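Long-range contacts in erythrocyte binding antigen 140 (Plasmodium falciparum, PDB 4GF2), which probably binds a host receptor on the red blood cell surface when the malaria parasite invades erythrocytes: residues 12-17 and 44-49; 32-37 and 106-111; 38-43 and 94-99; 66-71 and 154-159. The protein carries 3 engineered substitutions. All coordinates share one frame; numbering follows the deposited sequence.

Contact 1. Residues 12-17 and 44-49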
# COMPACT_ATOMS: atom_id res chain seq x y z
N PHE A 12 -31.75 22.49 -24.09
CA PHE A 12 -31.98 21.12 -23.64
C PHE A 12 -31.58 20.09 -24.69
O PHE A 12 -31.31 18.94 -24.35
CB PHE A 12 -33.45 20.93 -23.24
CG PHE A 12 -33.79 21.57 -21.93
CD1 PHE A 12 -33.30 21.05 -20.74
CD2 PHE A 12 -34.59 22.70 -21.88
CE1 PHE A 12 -33.61 21.64 -19.53
CE2 PHE A 12 -34.90 23.29 -20.67
CZ PHE A 12 -34.41 22.76 -19.49
N ALA A 13 -31.52 20.50 -25.95
CA ALA A 13 -31.07 19.60 -27.01
C ALA A 13 -29.67 19.08 -26.68
O ALA A 13 -29.37 17.90 -26.87
CB ALA A 13 -31.08 20.31 -28.35
N CYS A 14 -28.82 19.96 -26.16
CA CYS A 14 -27.48 19.58 -25.76
C CYS A 14 -27.46 19.11 -24.31
O CYS A 14 -26.74 18.19 -23.95
CB CYS A 14 -26.51 20.75 -25.95
SG CYS A 14 -26.26 21.24 -27.67
N GLY A 15 -28.27 19.76 -23.48
CA GLY A 15 -28.43 19.35 -22.10
C GLY A 15 -27.42 19.97 -21.15
O GLY A 15 -26.38 20.47 -21.57
N ILE A 16 -27.74 19.93 -19.86
CA ILE A 16 -26.85 20.42 -18.82
C ILE A 16 -25.51 19.69 -18.89
O ILE A 16 -25.46 18.51 -19.22
CB ILE A 16 -27.45 20.22 -17.42
CG1 ILE A 16 -28.87 20.80 -17.35
CG2 ILE A 16 -26.57 20.87 -16.36
CD1 ILE A 16 -29.95 19.74 -17.18
N LYS A 17 -24.44 20.40 -18.57
CA LYS A 17 -23.10 19.82 -18.60
C LYS A 17 -22.66 19.34 -17.23
O LYS A 17 -23.08 19.89 -16.20
CB LYS A 17 -22.10 20.84 -19.14
CG LYS A 17 -22.36 21.25 -20.58
CD LYS A 17 -21.37 22.30 -21.06
CE LYS A 17 -21.61 22.65 -22.52
NZ LYS A 17 -21.40 21.51 -23.45
N CYS A 44 -21.69 21.24 -27.55
CA CYS A 44 -23.08 21.39 -27.98
C CYS A 44 -23.22 21.24 -29.50
O CYS A 44 -22.91 22.17 -30.24
CB CYS A 44 -23.63 22.75 -27.54
SG CYS A 44 -25.34 23.02 -28.02
N ILE A 45 -23.69 20.08 -29.94
CA ILE A 45 -23.81 19.79 -31.36
C ILE A 45 -25.15 19.16 -31.75
O ILE A 45 -25.45 19.02 -32.93
CB ILE A 45 -22.68 18.86 -31.81
CG1 ILE A 45 -22.80 17.51 -31.10
CG2 ILE A 45 -21.33 19.50 -31.53
CD1 ILE A 45 -21.72 16.52 -31.48
N ALA A 46 -25.94 18.78 -30.75
CA ALA A 46 -27.21 18.10 -30.99
C ALA A 46 -28.08 18.84 -32.01
O ALA A 46 -28.76 18.23 -32.82
CB ALA A 46 -27.97 17.93 -29.69
N ASN A 47 -28.06 20.17 -31.95
CA ASN A 47 -28.94 20.97 -32.80
C ASN A 47 -28.74 20.70 -34.28
O ASN A 47 -29.68 20.80 -35.07
CB ASN A 47 -28.77 22.46 -32.50
CG ASN A 47 -29.22 22.82 -31.11
OD1 ASN A 47 -30.42 22.83 -30.82
ND2 ASN A 47 -28.27 23.10 -30.22
N PHE A 48 -27.52 20.34 -34.67
CA PHE A 48 -27.24 19.97 -36.05
C PHE A 48 -28.13 18.80 -36.50
O PHE A 48 -28.53 18.73 -37.66
CB PHE A 48 -25.77 19.58 -36.22
CG PHE A 48 -24.84 20.75 -36.24
CD1 PHE A 48 -24.88 21.68 -37.27
CD2 PHE A 48 -23.91 20.93 -35.22
CE1 PHE A 48 -24.02 22.76 -37.29
CE2 PHE A 48 -23.04 22.01 -35.24
CZ PHE A 48 -23.10 22.92 -36.28
N LEU A 49 -28.43 17.90 -35.58
CA LEU A 49 -29.21 16.70 -35.90
C LEU A 49 -30.71 16.97 -35.92
O LEU A 49 -31.48 16.15 -36.41
CB LEU A 49 -28.91 15.59 -34.89
CG LEU A 49 -27.47 15.07 -34.92
CD1 LEU A 49 -27.18 14.23 -33.68
CD2 LEU A 49 -27.22 14.27 -36.18

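Contact 2. Residues 32-37 and 106-111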
# COMPACT_ATOMS: atom_id res chain seq x y z
N ILE A 32 -5.54 2.87 -31.56
CA ILE A 32 -4.78 3.97 -30.99
C ILE A 32 -5.50 4.54 -29.78
O ILE A 32 -6.69 4.85 -29.85
CB ILE A 32 -4.57 5.10 -32.02
CG1 ILE A 32 -3.78 4.59 -33.22
CG2 ILE A 32 -3.86 6.29 -31.38
CD1 ILE A 32 -2.37 4.15 -32.90
N THR A 33 -4.78 4.68 -28.67
CA THR A 33 -5.34 5.30 -27.47
C THR A 33 -5.32 6.82 -27.59
O THR A 33 -4.33 7.41 -28.03
CB THR A 33 -4.57 4.89 -26.20
OG1 THR A 33 -4.77 3.50 -25.94
CG2 THR A 33 -5.04 5.68 -25.00
N VAL A 34 -6.43 7.45 -27.20
CA VAL A 34 -6.52 8.90 -27.12
C VAL A 34 -7.22 9.31 -25.83
O VAL A 34 -8.03 8.55 -25.29
CB VAL A 34 -7.28 9.52 -28.31
CG1 VAL A 34 -6.49 9.36 -29.60
CG2 VAL A 34 -8.67 8.89 -28.44
N CYS A 35 -6.91 10.51 -25.34
CA CYS A 35 -7.54 11.05 -24.15
C CYS A 35 -8.33 12.31 -24.50
O CYS A 35 -7.75 13.32 -24.89
CB CYS A 35 -6.49 11.39 -23.09
SG CYS A 35 -5.62 9.96 -22.42
N VAL A 36 -9.64 12.23 -24.35
CA VAL A 36 -10.53 13.32 -24.71
C VAL A 36 -11.08 14.00 -23.46
O VAL A 36 -11.44 13.33 -22.49
CB VAL A 36 -11.71 12.81 -25.55
CG1 VAL A 36 -12.59 13.96 -25.99
CG2 VAL A 36 -11.19 12.05 -26.76
N PRO A 37 -11.15 15.34 -23.47
CA PRO A 37 -11.73 16.04 -22.32
C PRO A 37 -13.25 15.95 -22.33
O PRO A 37 -13.87 15.99 -23.40
CB PRO A 37 -11.27 17.49 -22.53
CG PRO A 37 -11.11 17.62 -24.00
CD PRO A 37 -10.67 16.27 -24.51
N MET A 106 -9.48 14.13 -32.42
CA MET A 106 -9.15 12.83 -31.84
C MET A 106 -10.38 12.19 -31.19
O MET A 106 -10.43 10.97 -31.01
CB MET A 106 -8.04 12.99 -30.80
CG MET A 106 -6.68 13.30 -31.40
SD MET A 106 -5.49 13.90 -30.18
CE MET A 106 -6.11 15.56 -29.90
N ASP A 107 -11.37 13.02 -30.85
CA ASP A 107 -12.62 12.55 -30.27
C ASP A 107 -13.44 11.80 -31.33
O ASP A 107 -13.46 12.19 -32.49
CB ASP A 107 -13.41 13.74 -29.72
CG ASP A 107 -14.77 13.35 -29.16
OD1 ASP A 107 -14.91 12.22 -28.64
OD2 ASP A 107 -15.69 14.19 -29.23
N PHE A 108 -14.10 10.72 -30.91
CA PHE A 108 -14.80 9.85 -31.86
C PHE A 108 -16.02 9.18 -31.22
O PHE A 108 -16.28 9.33 -30.03
CB PHE A 108 -13.85 8.77 -32.36
CG PHE A 108 -13.54 7.72 -31.34
CD1 PHE A 108 -12.58 7.93 -30.37
CD2 PHE A 108 -14.22 6.51 -31.35
CE1 PHE A 108 -12.30 6.96 -29.43
CE2 PHE A 108 -13.94 5.53 -30.41
CZ PHE A 108 -12.98 5.76 -29.45
N GLY A 109 -16.75 8.42 -32.03
CA GLY A 109 -17.93 7.71 -31.57
C GLY A 109 -19.08 8.63 -31.20
O GLY A 109 -18.95 9.85 -31.25
N GLY A 110 -20.21 8.03 -30.85
CA GLY A 110 -21.37 8.77 -30.40
C GLY A 110 -21.79 9.87 -31.36
O GLY A 110 -21.59 9.76 -32.56
N ASN A 111 -22.37 10.93 -30.81
CA ASN A 111 -22.85 12.04 -31.62
C ASN A 111 -21.73 12.75 -32.36
O ASN A 111 -21.94 13.33 -33.43
CB ASN A 111 -23.62 13.04 -30.77
CG ASN A 111 -25.04 12.59 -30.50
OD1 ASN A 111 -25.45 11.51 -30.91
ND2 ASN A 111 -25.80 13.42 -29.79

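Contact 3. Residues 38-43 and 94-99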
# COMPACT_ATOMS: atom_id res chain seq x y z
N ASP A 38 -13.85 15.84 -21.16
CA ASP A 38 -15.30 15.74 -21.07
C ASP A 38 -15.95 16.97 -21.70
O ASP A 38 -17.06 16.91 -22.23
CB ASP A 38 -15.73 15.59 -19.61
CG ASP A 38 -17.07 14.90 -19.46
OD1 ASP A 38 -17.44 14.12 -20.37
OD2 ASP A 38 -17.76 15.13 -18.44
N ARG A 39 -15.24 18.10 -21.65
CA ARG A 39 -15.75 19.32 -22.26
C ARG A 39 -16.02 19.09 -23.74
O ARG A 39 -17.02 19.56 -24.28
CB ARG A 39 -14.77 20.47 -22.08
CG ARG A 39 -15.24 21.78 -22.72
CD ARG A 39 -14.11 22.78 -22.90
NE ARG A 39 -12.93 22.15 -23.46
CZ ARG A 39 -12.79 21.79 -24.74
NH1 ARG A 39 -13.77 22.00 -25.61
NH2 ARG A 39 -11.67 21.22 -25.14
N LYS A 40 -15.13 18.35 -24.40
CA LYS A 40 -15.29 18.03 -25.82
C LYS A 40 -16.41 17.01 -26.02
O LYS A 40 -17.19 17.11 -26.97
CB LYS A 40 -13.98 17.50 -26.40
CG LYS A 40 -14.09 17.01 -27.83
CD LYS A 40 -14.53 18.13 -28.77
CE LYS A 40 -14.40 17.73 -30.24
NZ LYS A 40 -15.35 16.64 -30.62
N ILE A 41 -16.48 16.02 -25.14
CA ILE A 41 -17.53 15.01 -25.22
C ILE A 41 -18.91 15.66 -25.19
O ILE A 41 -19.83 15.20 -25.88
CB ILE A 41 -17.40 13.99 -24.07
CG1 ILE A 41 -16.17 13.11 -24.30
CG2 ILE A 41 -18.64 13.11 -23.97
CD1 ILE A 41 -15.80 12.26 -23.13
N GLN A 42 -19.06 16.73 -24.42
CA GLN A 42 -20.36 17.37 -24.24
C GLN A 42 -20.54 18.62 -25.09
O GLN A 42 -21.51 19.36 -24.91
CB GLN A 42 -20.58 17.71 -22.77
CG GLN A 42 -20.70 16.49 -21.87
CD GLN A 42 -21.42 16.80 -20.58
OE1 GLN A 42 -20.88 17.49 -19.70
NE2 GLN A 42 -22.64 16.30 -20.44
N LEU A 43 -19.60 18.87 -26.00
CA LEU A 43 -19.71 20.00 -26.91
C LEU A 43 -21.11 20.05 -27.51
O LEU A 43 -21.64 19.03 -27.92
CB LEU A 43 -18.66 19.89 -28.02
CG LEU A 43 -18.48 21.14 -28.89
CD1 LEU A 43 -17.80 22.26 -28.11
CD2 LEU A 43 -17.70 20.81 -30.16
N PHE A 94 -14.48 26.70 -28.66
CA PHE A 94 -14.52 27.32 -29.98
C PHE A 94 -13.52 26.63 -30.90
O PHE A 94 -13.80 26.39 -32.07
CB PHE A 94 -14.19 28.81 -29.90
CG PHE A 94 -14.17 29.50 -31.24
CD1 PHE A 94 -15.35 29.82 -31.89
CD2 PHE A 94 -12.97 29.83 -31.84
CE1 PHE A 94 -15.34 30.44 -33.11
CE2 PHE A 94 -12.95 30.46 -33.07
CZ PHE A 94 -14.14 30.77 -33.70
N SER A 95 -12.36 26.31 -30.35
CA SER A 95 -11.31 25.67 -31.12
C SER A 95 -11.73 24.27 -31.55
O SER A 95 -11.40 23.83 -32.66
CB SER A 95 -10.02 25.60 -30.30
OG SER A 95 -9.61 26.90 -29.93
N ASP A 96 -12.45 23.56 -30.69
CA ASP A 96 -12.92 22.22 -31.01
C ASP A 96 -14.02 22.26 -32.07
O ASP A 96 -14.12 21.35 -32.90
CB ASP A 96 -13.41 21.48 -29.76
CG ASP A 96 -12.27 20.89 -28.96
OD1 ASP A 96 -11.26 20.50 -29.57
OD2 ASP A 96 -12.38 20.81 -27.72
N PHE A 97 -14.85 23.30 -32.04
CA PHE A 97 -15.82 23.50 -33.12
C PHE A 97 -15.08 23.59 -34.44
O PHE A 97 -15.49 22.99 -35.44
CB PHE A 97 -16.64 24.77 -32.90
CG PHE A 97 -17.81 24.60 -31.97
CD1 PHE A 97 -18.80 23.68 -32.24
CD2 PHE A 97 -17.92 25.38 -30.82
CE1 PHE A 97 -19.88 23.52 -31.38
CE2 PHE A 97 -19.00 25.23 -29.96
CZ PHE A 97 -19.98 24.30 -30.24
N ARG A 98 -13.98 24.33 -34.45
CA ARG A 98 -13.17 24.50 -35.65
C ARG A 98 -12.53 23.19 -36.08
O ARG A 98 -12.65 22.76 -37.23
CB ARG A 98 -12.07 25.53 -35.42
CG ARG A 98 -11.08 25.66 -36.57
CD ARG A 98 -9.97 26.64 -36.23
NE ARG A 98 -9.00 26.75 -37.31
CZ ARG A 98 -7.87 26.05 -37.40
NH1 ARG A 98 -7.54 25.16 -36.47
NH2 ARG A 98 -7.06 26.24 -38.43
N ASN A 99 -11.84 22.55 -35.14
CA ASN A 99 -11.02 21.39 -35.46
C ASN A 99 -11.83 20.12 -35.75
O ASN A 99 -11.40 19.29 -36.55
CB ASN A 99 -10.01 21.14 -34.34
CG ASN A 99 -8.89 22.17 -34.36
OD1 ASN A 99 -8.64 22.80 -35.38
ND2 ASN A 99 -8.21 22.33 -33.23

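Contact 4. Residues 66-71 and 154-159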
# COMPACT_ATOMS: atom_id res chain seq x y z
N SER A 66 -25.36 26.68 -32.13
CA SER A 66 -24.53 25.73 -31.40
C SER A 66 -23.49 26.43 -30.53
O SER A 66 -23.36 26.12 -29.35
CB SER A 66 -23.85 24.77 -32.38
OG SER A 66 -24.82 23.99 -33.06
N VAL A 67 -22.75 27.38 -31.10
CA VAL A 67 -21.69 28.04 -30.35
C VAL A 67 -22.26 28.90 -29.22
O VAL A 67 -21.75 28.89 -28.10
CB VAL A 67 -20.77 28.91 -31.25
CG1 VAL A 67 -20.08 28.04 -32.28
CG2 VAL A 67 -21.55 30.04 -31.92
N ASN A 68 -23.33 29.63 -29.52
CA ASN A 68 -23.98 30.49 -28.53
C ASN A 68 -24.57 29.67 -27.38
O ASN A 68 -24.53 30.09 -26.23
CB ASN A 68 -25.07 31.33 -29.21
CG ASN A 68 -25.82 32.20 -28.23
OD1 ASN A 68 -26.83 31.80 -27.67
ND2 ASN A 68 -25.33 33.42 -28.03
N THR A 69 -25.10 28.49 -27.70
CA THR A 69 -25.67 27.63 -26.68
C THR A 69 -24.56 27.03 -25.83
O THR A 69 -24.66 26.98 -24.60
CB THR A 69 -26.53 26.50 -27.28
OG1 THR A 69 -27.61 27.06 -28.04
CG2 THR A 69 -27.10 25.61 -26.19
N GLU A 70 -23.49 26.60 -26.49
CA GLU A 70 -22.32 26.06 -25.79
C GLU A 70 -21.84 27.05 -24.73
O GLU A 70 -21.50 26.65 -23.62
CB GLU A 70 -21.20 25.76 -26.79
CG GLU A 70 -19.87 25.38 -26.15
CD GLU A 70 -19.89 24.02 -25.49
OE1 GLU A 70 -20.89 23.28 -25.65
OE2 GLU A 70 -18.90 23.69 -24.80
N ALA A 71 -21.83 28.34 -25.07
CA ALA A 71 -21.43 29.38 -24.13
C ALA A 71 -22.33 29.45 -22.89
O ALA A 71 -21.83 29.42 -21.76
CB ALA A 71 -21.40 30.73 -24.83
N MET A 154 -20.75 33.68 -30.35
CA MET A 154 -20.57 32.71 -29.27
C MET A 154 -20.44 33.41 -27.92
O MET A 154 -20.94 32.93 -26.91
CB MET A 154 -19.32 31.86 -29.52
CG MET A 154 -19.04 30.87 -28.40
SD MET A 154 -17.67 29.75 -28.72
CE MET A 154 -17.88 28.62 -27.35
N ILE A 155 -19.77 34.56 -27.90
CA ILE A 155 -19.51 35.23 -26.63
C ILE A 155 -20.37 36.47 -26.43
O ILE A 155 -20.21 37.17 -25.42
CB ILE A 155 -18.02 35.64 -26.52
CG1 ILE A 155 -17.68 36.70 -27.56
CG2 ILE A 155 -17.13 34.43 -26.66
CD1 ILE A 155 -16.29 37.27 -27.42
N VAL A 156 -21.28 36.74 -27.36
CA VAL A 156 -22.02 38.00 -27.35
C VAL A 156 -22.76 38.26 -26.03
O VAL A 156 -22.87 39.40 -25.59
CB VAL A 156 -23.04 38.08 -28.50
CG1 VAL A 156 -24.17 37.08 -28.30
CG2 VAL A 156 -23.60 39.49 -28.62
N ASN A 157 -23.25 37.21 -25.39
CA ASN A 157 -23.98 37.36 -24.14
C ASN A 157 -23.10 37.24 -22.89
O ASN A 157 -23.60 37.34 -21.77
CB ASN A 157 -25.11 36.32 -24.05
CG ASN A 157 -26.11 36.45 -25.18
OD1 ASN A 157 -26.38 35.49 -25.90
ND2 ASN A 157 -26.68 37.64 -25.33
N HIS A 158 -21.80 37.04 -23.08
CA HIS A 158 -20.91 36.81 -21.95
C HIS A 158 -19.63 37.65 -22.00
O HIS A 158 -18.72 37.43 -21.20
CB HIS A 158 -20.56 35.33 -21.85
CG HIS A 158 -21.75 34.43 -21.71
ND1 HIS A 158 -22.41 33.90 -22.80
CD2 HIS A 158 -22.41 33.98 -20.62
CE1 HIS A 158 -23.42 33.16 -22.38
NE2 HIS A 158 -23.45 33.19 -21.06
N LYS A 159 -19.54 38.60 -22.92
CA LYS A 159 -18.35 39.43 -23.03
C LYS A 159 -18.03 40.10 -21.69
O LYS A 159 -16.86 40.23 -21.31
CB LYS A 159 -18.51 40.50 -24.11
CG LYS A 159 -18.51 39.96 -25.53
CD LYS A 159 -18.52 41.09 -26.57
CE LYS A 159 -17.20 41.84 -26.61
NZ LYS A 159 -17.17 42.89 -27.66

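Contact 1. Residues 12-17 and 44-49
A disulfide of the N-terminal Duffy-binding-like region pins the end of helix 4-14 to the turn that follows helix 38-41. The backbones come nearest at C14 and C44, with 5.3 Å between the two CA atoms. C14 holds SG anti to its carbonyl carbon, while C44 holds SG anti to its backbone N. With these two different settings the sulfurs join at 2.0 Å, C14 SG to C44 SG, with a right-handed twist of 71° about the S-S bond. The bridge is the main bump of the contact. C14 SG sits in a shallow hollow lined by I45 N, A46 N and the amide end of N47, with N47 ND2 3.7 Å from the sulfur. Beside it, two methyl groups touch, A13 CB 4.1 Å from A46 CB. A46 CB also presses onto the carbonyl at the helix end, 3.1 Å from A13 O. G15 then leaves helical geometry with positive phi, and the chain turns off toward K17. The long K17 side chain is straight up to a bend at chi4 (-63°). Its ammonium forms a salt bridge with E70 of helix 56-78, and the backbone N of C44 bonds to the same carboxylate. N47 folds back over A13, so that N47 OD1 comes to rest 3.6 Å from A13 CB.

Contact 2. Residues 32-37 and 106-111
Residues 33-37 run as an extended strand, and residues 106-108 pass across them as irregular loop. The CA atoms of V36 and D107 are 6.0 Å apart, and those of V34 and M106 are 6.7 Å apart. No hydrogen bond joins the two backbones, so the loop does not extend the sheet. V34 and V36 both point at the loop. C35 between them points away and is bridged to C25. V34 divides its branches between two partners. Its CG1 crosses M106 obliquely, with V34 CG1 4.1 Å from M106 CB. Its CG2 lies 3.7 Å from M106 O and also reaches the edge of the F108 ring, where V34 CG2 is 4.2 Å from F108 CE1. The thioether end of M106 bends away from the strand at chi3 (-74°), and M106 packs against I176 and W179 of helix 175-202. V36 crosses D107 at about a right angle, and V36 CG1 lies 3.8 Å from D107 CB. V36 CG1 thus covers the CB and the base of the carboxylate of D107. OD2 of D107 has a hydrogen bond with T112 OG1 and a salt bridge from K40 NZ. G109 and G110 follow with positive phi and lead into helix 110-127. The arrangement is one face of the small, disulfide-bridged hairpin of strands 23-27 and 33-37, lying against a loop of the otherwise helical Duffy-binding-like fold.

Contact 3. Residues 38-43 and 94-99
D96 is the side chain on which short helix 38-41 meets helix 83-101, and each of its atoms has a partner. Its CB points at the facing segment and rests on the aliphatic chain of K40, with D96 CB 3.7 Å from K40 CD. The carboxylate carbon lies over the same methylene, D96 CG being 3.6 Å from K40 CD. At the tip the two oxygens part company. OD2 takes both end nitrogens of R39: D96 OD2 is 2.7 Å from R39 NH2 and 2.8 Å from R39 NH1. NH1 comes in on the anti lone pair of OD2, and NH2 arrives nearly along the C-O axis. OD2 lies in the guanidinium plane, and carboxylate and guanidinium are only 18° from coplanar. Both bonds are bent, since they converge on a single atom. OD1 accepts from Q175 NE2 and W179 NE1 of helix 175-202. Four N-H donors thus grip the buried carboxylate, which probably stays ionised. R39 is fixed in turn by E182 and S93, and K40 carries its ammonium on to D105 and D107. Just after helix 38-41, L43 lies over one face of the ring of F97, the residue next to D96. L43 CD1 makes a CH-pi contact there, 3.9 Å from the ring centroid and 21° off the normal. L43 CD2 lies 3.7 Å from F97 CD1. A buried salt bridge beside a leucine-phenylalanine contact here joins a short helix and the turn after it to the helical core of the N-terminal Duffy-binding-like domain.

Contact 4. Residues 66-71 and 154-159
Apolar pairs come first in this meeting of helix 56-78 with the last part of helix 132-155. The backbones are close, with N68 CA only 4.1 Å from M154 CA. M154 is fully extended and reaches across the facing helix. Its CB is 3.7 Å from V67 CB, the two side chains crossing at about a right angle. M154 CG lies 4.3 Å from A71 CB, and M154 CE ends 4.0 Å from E70 CG. The E70 carboxylate turns elsewhere, to the backbone N of C44 among others. Two carbons press on backbone carbonyls instead: M154 CG is 3.4 Å from V67 O, and A71 CB is 3.1 Å from M154 O. The H158 ring adds a flat surface: ND1 is 3.9 Å from A71 CB, and A71 O lies over one ring face. Hydrogen bonding across the segments is limited to N68 and N157. N68 ND2 gives a nearly straight bond to N157 OD1 (3.2 Å, 169°), approaching from above the carbonyl plane. The two amides stand almost perpendicular, at 81°. N68 ND2 also bonds to H153 O, so two acceptors set how its amide is turned. The chemistry implies a tight, mainly apolar helix contact, with one amide-to-amide hydrogen bond on its more exposed side.

Overall arrangement
The four contacts lie together in the N-terminal Duffy-binding-like domain, well away from the centre of the long chain. Contact 3 is the middle one: its centre is about 11 Å from contact 2, 12 Å from contact 1 and 13 Å from contact 4. It meets contact 2 through K40 NZ and D107 OD2, 2.8 Å apart, and contact 4 through F97 CD2 and V67 CG1, 3.7 Å apart. E70 ties contact 1 to contact 4, with K17 NZ 2.9 Å from E70 OE1. Contacts 2 and 4 do not touch; their centres are about 24 Å apart. Glycerol, probably from the crystallisation liquor, lies near I45 and F97.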